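PDB 7AJ0: arylsulfatase from Pseudoalteromonas sp. MB47, which probably removes sulfate groups by hydrolysis from fucoidan, a sulfated marine polysaccharide, as an exo-acting, calcium-containing sulfatase that assembles as a hexamer. Local coordinates for residues M166-P180 and G215-Y229. Residues are numbered along the deposited sequence; the frame is centred on the assembly and turned at random.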
loop_
_atom_site.group_PDB
_atom_site.type_symbol
_atom_site.label_atom_id
_atom_site.label_comp_id
_atom_site.label_asym_id
_atom_site.label_seq_id
_atom_site.Cartn_x
_atom_site.Cartn_y
_atom_site.Cartn_z
ATOM N N MET A 166 41.345 -7.464 -20.123
ATOM C CA MET A 166 40.234 -6.576 -19.818
ATOM C C MET A 166 40.575 -5.476 -18.824
ATOM O O MET A 166 39.714 -4.636 -18.543
ATOM C CB MET A 166 39.041 -7.384 -19.281
ATOM C CG MET A 166 38.478 -8.371 -20.290
ATOM S SD MET A 166 37.159 -9.402 -19.628
ATOM C CE MET A 166 35.866 -8.191 -19.401
ATOM N N LEU A 167 41.786 -5.448 -18.288
ATOM C CA LEU A 167 42.184 -4.366 -17.401
ATOM C C LEU A 167 42.631 -3.155 -18.217
ATOM O O LEU A 167 43.043 -3.286 -19.372
ATOM C CB LEU A 167 43.295 -4.832 -16.472
ATOM C CG LEU A 167 42.884 -5.868 -15.422
ATOM C CD1 LEU A 167 44.047 -6.198 -14.500
ATOM C CD2 LEU A 167 41.687 -5.380 -14.610
ATOM N N PRO A 168 42.553 -1.956 -17.634
ATOM C CA PRO A 168 42.815 -0.744 -18.430
ATOM C C PRO A 168 44.151 -0.743 -19.153
ATOM O O PRO A 168 44.226 -0.265 -20.292
ATOM C CB PRO A 168 42.736 0.377 -17.382
ATOM C CG PRO A 168 41.814 -0.160 -16.336
ATOM C CD PRO A 168 42.103 -1.638 -16.265
ATOM N N HIS A 169 45.209 -1.262 -18.533
ATOM C CA HIS A 169 46.507 -1.271 -19.198
ATOM C C HIS A 169 46.581 -2.288 -20.328
ATOM O O HIS A 169 47.602 -2.341 -21.023
ATOM C CB HIS A 169 47.620 -1.545 -18.186
ATOM C CG HIS A 169 47.675 -2.964 -17.717
ATOM N ND1 HIS A 169 46.763 -3.489 -16.830
ATOM C CD2 HIS A 169 48.538 -3.966 -18.008
ATOM C CE1 HIS A 169 47.058 -4.756 -16.596
ATOM N NE2 HIS A 169 48.133 -5.069 -17.297
ATOM N N GLU A 170 45.538 -3.088 -20.526
ATOM C CA GLU A 170 45.478 -4.051 -21.615
ATOM C C GLU A 170 44.479 -3.651 -22.691
ATOM O O GLU A 170 44.362 -4.357 -23.700
ATOM C CB GLU A 170 45.123 -5.439 -21.065
ATOM C CG GLU A 170 46.069 -5.928 -19.974
ATOM C CD GLU A 170 45.507 -7.092 -19.174
ATOM O OE1 GLU A 170 44.268 -7.204 -19.062
ATOM O OE2 GLU A 170 46.309 -7.896 -18.652
ATOM N N VAL A 171 43.761 -2.543 -22.507
ATOM C CA VAL A 171 42.732 -2.111 -23.441
ATOM C C VAL A 171 42.999 -0.698 -23.961
ATOM O O VAL A 171 42.101 -0.058 -24.496
ATOM C CB VAL A 171 41.330 -2.205 -22.806
ATOM C CG1 VAL A 171 41.123 -3.567 -22.159
ATOM C CG2 VAL A 171 41.128 -1.082 -21.793
ATOM N N GLY A 172 44.223 -0.200 -23.801
ATOM C CA GLY A 172 44.586 1.083 -24.370
ATOM C C GLY A 172 45.366 2.000 -23.453
ATOM O O GLY A 172 46.267 2.713 -23.906
ATOM N N PHE A 173 45.032 2.007 -22.167
ATOM C CA PHE A 173 45.688 2.916 -21.236
ATOM C C PHE A 173 47.143 2.515 -21.030
ATOM O O PHE A 173 47.483 1.328 -21.017
ATOM C CB PHE A 173 44.957 2.927 -19.893
ATOM C CG PHE A 173 43.573 3.510 -19.959
ATOM C CD1 PHE A 173 42.484 2.710 -20.268
ATOM C CD2 PHE A 173 43.360 4.856 -19.702
ATOM C CE1 PHE A 173 41.209 3.244 -20.324
ATOM C CE2 PHE A 173 42.088 5.396 -19.757
ATOM C CZ PHE A 173 41.010 4.588 -20.067
ATOM N N ASP A 174 48.008 3.520 -20.864
ATOM C CA ASP A 174 49.421 3.247 -20.633
ATOM C C ASP A 174 49.666 2.674 -19.244
ATOM O O ASP A 174 50.596 1.882 -19.056
ATOM C CB ASP A 174 50.247 4.524 -20.807
ATOM C CG ASP A 174 50.213 5.060 -22.224
ATOM O OD1 ASP A 174 50.390 4.267 -23.174
ATOM O OD2 ASP A 174 50.010 6.282 -22.385
ATOM N N TYR A 175 48.858 3.061 -18.261
ATOM C CA TYR A 175 49.111 2.704 -16.873
ATOM C C TYR A 175 47.797 2.432 -16.164
ATOM O O TYR A 175 46.843 3.202 -16.305
ATOM C CB TYR A 175 49.879 3.828 -16.161
ATOM C CG TYR A 175 50.315 3.495 -14.754
ATOM C CD1 TYR A 175 51.178 2.437 -14.512
ATOM C CD2 TYR A 175 49.882 4.248 -13.671
ATOM C CE1 TYR A 175 51.586 2.128 -13.232
ATOM C CE2 TYR A 175 50.288 3.948 -12.386
ATOM C CZ TYR A 175 51.141 2.887 -12.174
ATOM O OH TYR A 175 51.551 2.576 -10.899
ATOM N N PHE A 176 47.752 1.334 -15.409
ATOM C CA PHE A 176 46.634 1.036 -14.529
ATOM C C PHE A 176 47.146 0.788 -13.118
ATOM O O PHE A 176 48.197 0.166 -12.927
ATOM C CB PHE A 176 45.838 -0.188 -14.987
ATOM C CG PHE A 176 44.842 -0.673 -13.968
ATOM C CD1 PHE A 176 43.832 0.162 -13.518
ATOM C CD2 PHE A 176 44.917 -1.957 -13.455
ATOM C CE1 PHE A 176 42.914 -0.272 -12.582
ATOM C CE2 PHE A 176 44.001 -2.398 -12.517
ATOM C CZ PHE A 176 42.998 -1.552 -12.081
ATOM N N TYR A 177 46.396 1.276 -12.135
ATOM C CA TYR A 177 46.706 1.013 -10.733
ATOM C C TYR A 177 45.404 1.155 -9.956
ATOM O O TYR A 177 44.912 2.275 -9.789
ATOM C CB TYR A 177 47.765 1.977 -10.210
ATOM C CG TYR A 177 48.244 1.647 -8.812
ATOM C CD1 TYR A 177 47.413 1.816 -7.714
ATOM C CD2 TYR A 177 49.527 1.162 -8.591
ATOM C CE1 TYR A 177 47.841 1.509 -6.439
ATOM C CE2 TYR A 177 49.966 0.855 -7.315
ATOM C CZ TYR A 177 49.117 1.033 -6.245
ATOM O OH TYR A 177 49.539 0.732 -4.973
ATOM N N GLY A 178 44.855 0.044 -9.487
ATOM C CA GLY A 178 43.659 0.141 -8.662
ATOM C C GLY A 178 42.941 -1.193 -8.552
ATOM O O GLY A 178 43.559 -2.255 -8.634
ATOM N N LEU A 179 41.626 -1.101 -8.366
ATOM C CA LEU A 179 40.806 -2.266 -8.073
ATOM C C LEU A 179 40.281 -2.877 -9.363
ATOM O O LEU A 179 39.542 -2.205 -10.094
ATOM C CB LEU A 179 39.633 -1.883 -7.186
ATOM C CG LEU A 179 39.890 -1.173 -5.859
ATOM C CD1 LEU A 179 40.284 0.279 -6.053
ATOM C CD2 LEU A 179 38.645 -1.276 -4.977
ATOM N N PRO A 180 40.630 -4.125 -9.685
ATOM C CA PRO A 180 39.934 -4.791 -10.799
ATOM C C PRO A 180 38.427 -4.844 -10.620
ATOM O O PRO A 180 37.687 -4.665 -11.591
ATOM C CB PRO A 180 40.563 -6.195 -10.809
ATOM C CG PRO A 180 41.921 -5.997 -10.233
ATOM C CD PRO A 180 41.775 -4.916 -9.192
ATOM N N GLY A 215 44.425 -7.644 -3.733
ATOM C CA GLY A 215 44.713 -6.257 -3.415
ATOM C C GLY A 215 44.645 -5.397 -4.666
ATOM O O GLY A 215 43.988 -5.752 -5.644
ATOM N N LEU A 216 45.336 -4.262 -4.604
ATOM C CA LEU A 216 45.406 -3.357 -5.745
ATOM C C LEU A 216 46.382 -3.908 -6.778
ATOM O O LEU A 216 47.483 -4.354 -6.429
ATOM C CB LEU A 216 45.823 -1.961 -5.300
ATOM C CG LEU A 216 44.922 -1.339 -4.238
ATOM C CD1 LEU A 216 45.354 0.074 -3.899
ATOM C CD2 LEU A 216 43.473 -1.351 -4.696
ATOM N N ILE A 217 45.978 -3.877 -8.042
ATOM C CA ILE A 217 46.758 -4.439 -9.136
ATOM C C ILE A 217 47.402 -3.305 -9.918
ATOM O O ILE A 217 46.760 -2.287 -10.211
ATOM C CB ILE A 217 45.877 -5.310 -10.051
ATOM C CG1 ILE A 217 45.275 -6.471 -9.256
ATOM C CG2 ILE A 217 46.683 -5.839 -11.227
ATOM C CD1 ILE A 217 46.299 -7.349 -8.569
ATOM N N LYS A 218 48.672 -3.486 -10.263
ATOM C CA LYS A 218 49.463 -2.504 -10.994
ATOM C C LYS A 218 49.835 -3.092 -12.344
ATOM O O LYS A 218 50.246 -4.254 -12.424
ATOM C CB LYS A 218 50.712 -2.137 -10.191
ATOM C CG LYS A 218 51.670 -1.167 -10.854
ATOM C CD LYS A 218 53.000 -1.205 -10.114
ATOM C CE LYS A 218 53.612 0.174 -9.946
ATOM N NZ LYS A 218 54.765 0.126 -8.996
ATOM N N GLY A 219 49.685 -2.295 -13.397
ATOM C CA GLY A 219 49.961 -2.777 -14.736
ATOM C C GLY A 219 50.347 -1.689 -15.713
ATOM O O GLY A 219 49.766 -0.600 -15.707
ATOM N N ARG A 220 51.335 -1.976 -16.560
ATOM C CA ARG A 220 51.760 -1.071 -17.614
ATOM C C ARG A 220 51.479 -1.707 -18.969
ATOM O O ARG A 220 51.541 -2.932 -19.124
ATOM C CB ARG A 220 53.252 -0.737 -17.512
ATOM C CG ARG A 220 53.662 -0.158 -16.177
ATOM C CD ARG A 220 55.089 0.364 -16.204
ATOM N NE ARG A 220 55.455 0.974 -14.929
ATOM C CZ ARG A 220 55.073 2.188 -14.540
ATOM N NH1 ARG A 220 54.305 2.932 -15.324
ATOM N NH2 ARG A 220 55.456 2.658 -13.360
ATOM N N LYS A 221 51.170 -0.863 -19.948
ATOM C CA LYS A 221 50.985 -1.327 -21.316
ATOM C C LYS A 221 52.183 -2.160 -21.749
ATOM O O LYS A 221 53.329 -1.700 -21.686
ATOM C CB LYS A 221 50.795 -0.129 -22.245
ATOM C CG LYS A 221 50.545 -0.492 -23.694
ATOM C CD LYS A 221 50.278 0.751 -24.537
ATOM C CE LYS A 221 48.885 1.317 -24.287
ATOM N NZ LYS A 221 48.664 2.601 -25.012
ATOM N N GLY A 222 51.915 -3.395 -22.170
ATOM C CA GLY A 222 52.955 -4.303 -22.600
ATOM C C GLY A 222 53.561 -5.158 -21.511
ATOM O O GLY A 222 54.413 -6.005 -21.815
ATOM N N GLY A 223 53.150 -4.974 -20.259
ATOM C CA GLY A 223 53.731 -5.718 -19.161
ATOM C C GLY A 223 52.749 -6.620 -18.445
ATOM O O GLY A 223 51.631 -6.841 -18.920
ATOM N N LYS A 224 53.156 -7.137 -17.292
ATOM C CA LYS A 224 52.365 -8.085 -16.526
ATOM C C LYS A 224 51.605 -7.381 -15.407
ATOM O O LYS A 224 51.935 -6.264 -15.000
ATOM C CB LYS A 224 53.263 -9.172 -15.929
ATOM C CG LYS A 224 53.962 -10.054 -16.953
ATOM C CD LYS A 224 52.982 -10.980 -17.664
ATOM C CE LYS A 224 52.547 -10.424 -19.012
ATOM N NZ LYS A 224 51.503 -11.281 -19.647
ATOM N N ARG A 225 50.574 -8.060 -14.913
ATOM C CA ARG A 225 49.870 -7.615 -13.722
ATOM C C ARG A 225 50.699 -7.915 -12.481
ATOM O O ARG A 225 51.309 -8.984 -12.369
ATOM C CB ARG A 225 48.515 -8.307 -13.604
ATOM C CG ARG A 225 47.585 -8.069 -14.768
ATOM C CD ARG A 225 46.301 -8.849 -14.576
ATOM N NE ARG A 225 45.401 -8.719 -15.716
ATOM C CZ ARG A 225 44.158 -9.189 -15.742
ATOM N NH1 ARG A 225 43.667 -9.822 -14.686
ATOM N NH2 ARG A 225 43.407 -9.022 -16.821
ATOM N N GLU A 226 50.717 -6.968 -11.549
ATOM C CA GLU A 226 51.372 -7.142 -10.264
ATOM C C GLU A 226 50.397 -6.778 -9.153
ATOM O O GLU A 226 49.552 -5.895 -9.316
ATOM C CB GLU A 226 52.622 -6.263 -10.125
ATOM C CG GLU A 226 53.675 -6.454 -11.196
ATOM C CD GLU A 226 54.829 -5.478 -11.038
ATOM O OE1 GLU A 226 54.938 -4.859 -9.955
ATOM O OE2 GLU A 226 55.619 -5.324 -11.994
ATOM N N VAL A 227 50.527 -7.455 -8.016
ATOM C CA VAL A 227 49.834 -7.057 -6.796
ATOM C C VAL A 227 50.731 -6.028 -6.115
ATOM O O VAL A 227 51.723 -6.376 -5.473
ATOM C CB VAL A 227 49.536 -8.248 -5.887
ATOM C CG1 VAL A 227 48.943 -7.764 -4.570
ATOM C CG2 VAL A 227 48.584 -9.209 -6.580
ATOM N N ALA A 228 50.381 -4.751 -6.265
ATOM C CA ALA A 228 51.212 -3.669 -5.759
ATOM C C ALA A 228 50.908 -3.308 -4.313
ATOM O O ALA A 228 51.805 -2.847 -3.599
ATOM C CB ALA A 228 51.038 -2.423 -6.635
ATOM N N TYR A 229 49.669 -3.504 -3.867
ATOM C CA TYR A 229 49.256 -3.142 -2.513
ATOM C C TYR A 229 48.317 -4.221 -1.991
ATOM O O TYR A 229 47.124 -4.234 -2.334
ATOM C CB TYR A 229 48.584 -1.770 -2.490
ATOM C CG TYR A 229 48.239 -1.277 -1.102
ATOM C CD1 TYR A 229 47.007 -1.566 -0.525
ATOM C CD2 TYR A 229 49.146 -0.523 -0.368
ATOM C CE1 TYR A 229 46.691 -1.120 0.747
ATOM C CE2 TYR A 229 48.840 -0.074 0.903
ATOM C CZ TYR A 229 47.610 -0.374 1.455
ATOM O OH TYR A 229 47.303 0.075 2.719
HETATM O O HOH W 1 48.711 -7.531 -18.059
HETATM O O HOH W 2 49.371 -4.247 -21.863
HETATM O O HOH W 3 51.851 -0.055 -4.050
#
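Phe176 and Gly219 pair through both of their backbone N-H and C=O groups, Phe176 N to Gly219 O being 2.8 Å, and Gly178 does the same with Ile217. Beyond Gly219 the ladder gains one more rung, from Lys221 N to Asp174 O.

Two salt bridges join the loop before strand 175-177 to the residues that follow strand 215-220. Arg225 grips Glu170 side-on: NH2 gives a nearly straight bond to OE1 on its syn side (3.0 Å), while NE reaches OE2 from above the carboxylate plane. OE1 also takes the N-H of Leu167, and Leu167 CD1 lies over one face of the guanidinium, whose NH1 and NH2 go on to the carbonyls of Glu162 and Ala163. With an alanine in place of Arg225, the Glu170 carboxylate is likely to lose its charged mate. Lys221, its chain bent near the end, donates a hydrogen bond from NZ to Gly172 O and makes a salt bridge with Asp174 OD1, NZ to OD1 being 3.0 Å; Asp174 OD2 turns to Ser146 and Thr152 N.

In the fold, strand 175-177 runs antiparallel to 215-220 (172°) and parallel to 151-155 on its other side, so this contact adds the 215-220/226-230 hairpin to the large mixed sheet of the sulfatase domain.

With CG placed between backbone N and carbonyl carbon (chi1 73°), His169 lays its imidazole flat against Gly219, whose CA stands 3.7 Å from the ring centroid in a CH-pi contact; a water joins His169 NE2 to Glu170 OE2 and Gly223 O. On the sheet face that carries Tyr175, Tyr177, Lys218 and Arg220, Tyr175 CE1 lies over one face of the Arg220 guanidinium, toward its rim, the planes 22° apart, and Tyr175 OH is bonded to Glu247 of helix 240-258. Tyr177 CE2 meets Ala228 CB at 3.5 Å, at the classic bulge where Ala228 and Tyr229 both oppose Leu216.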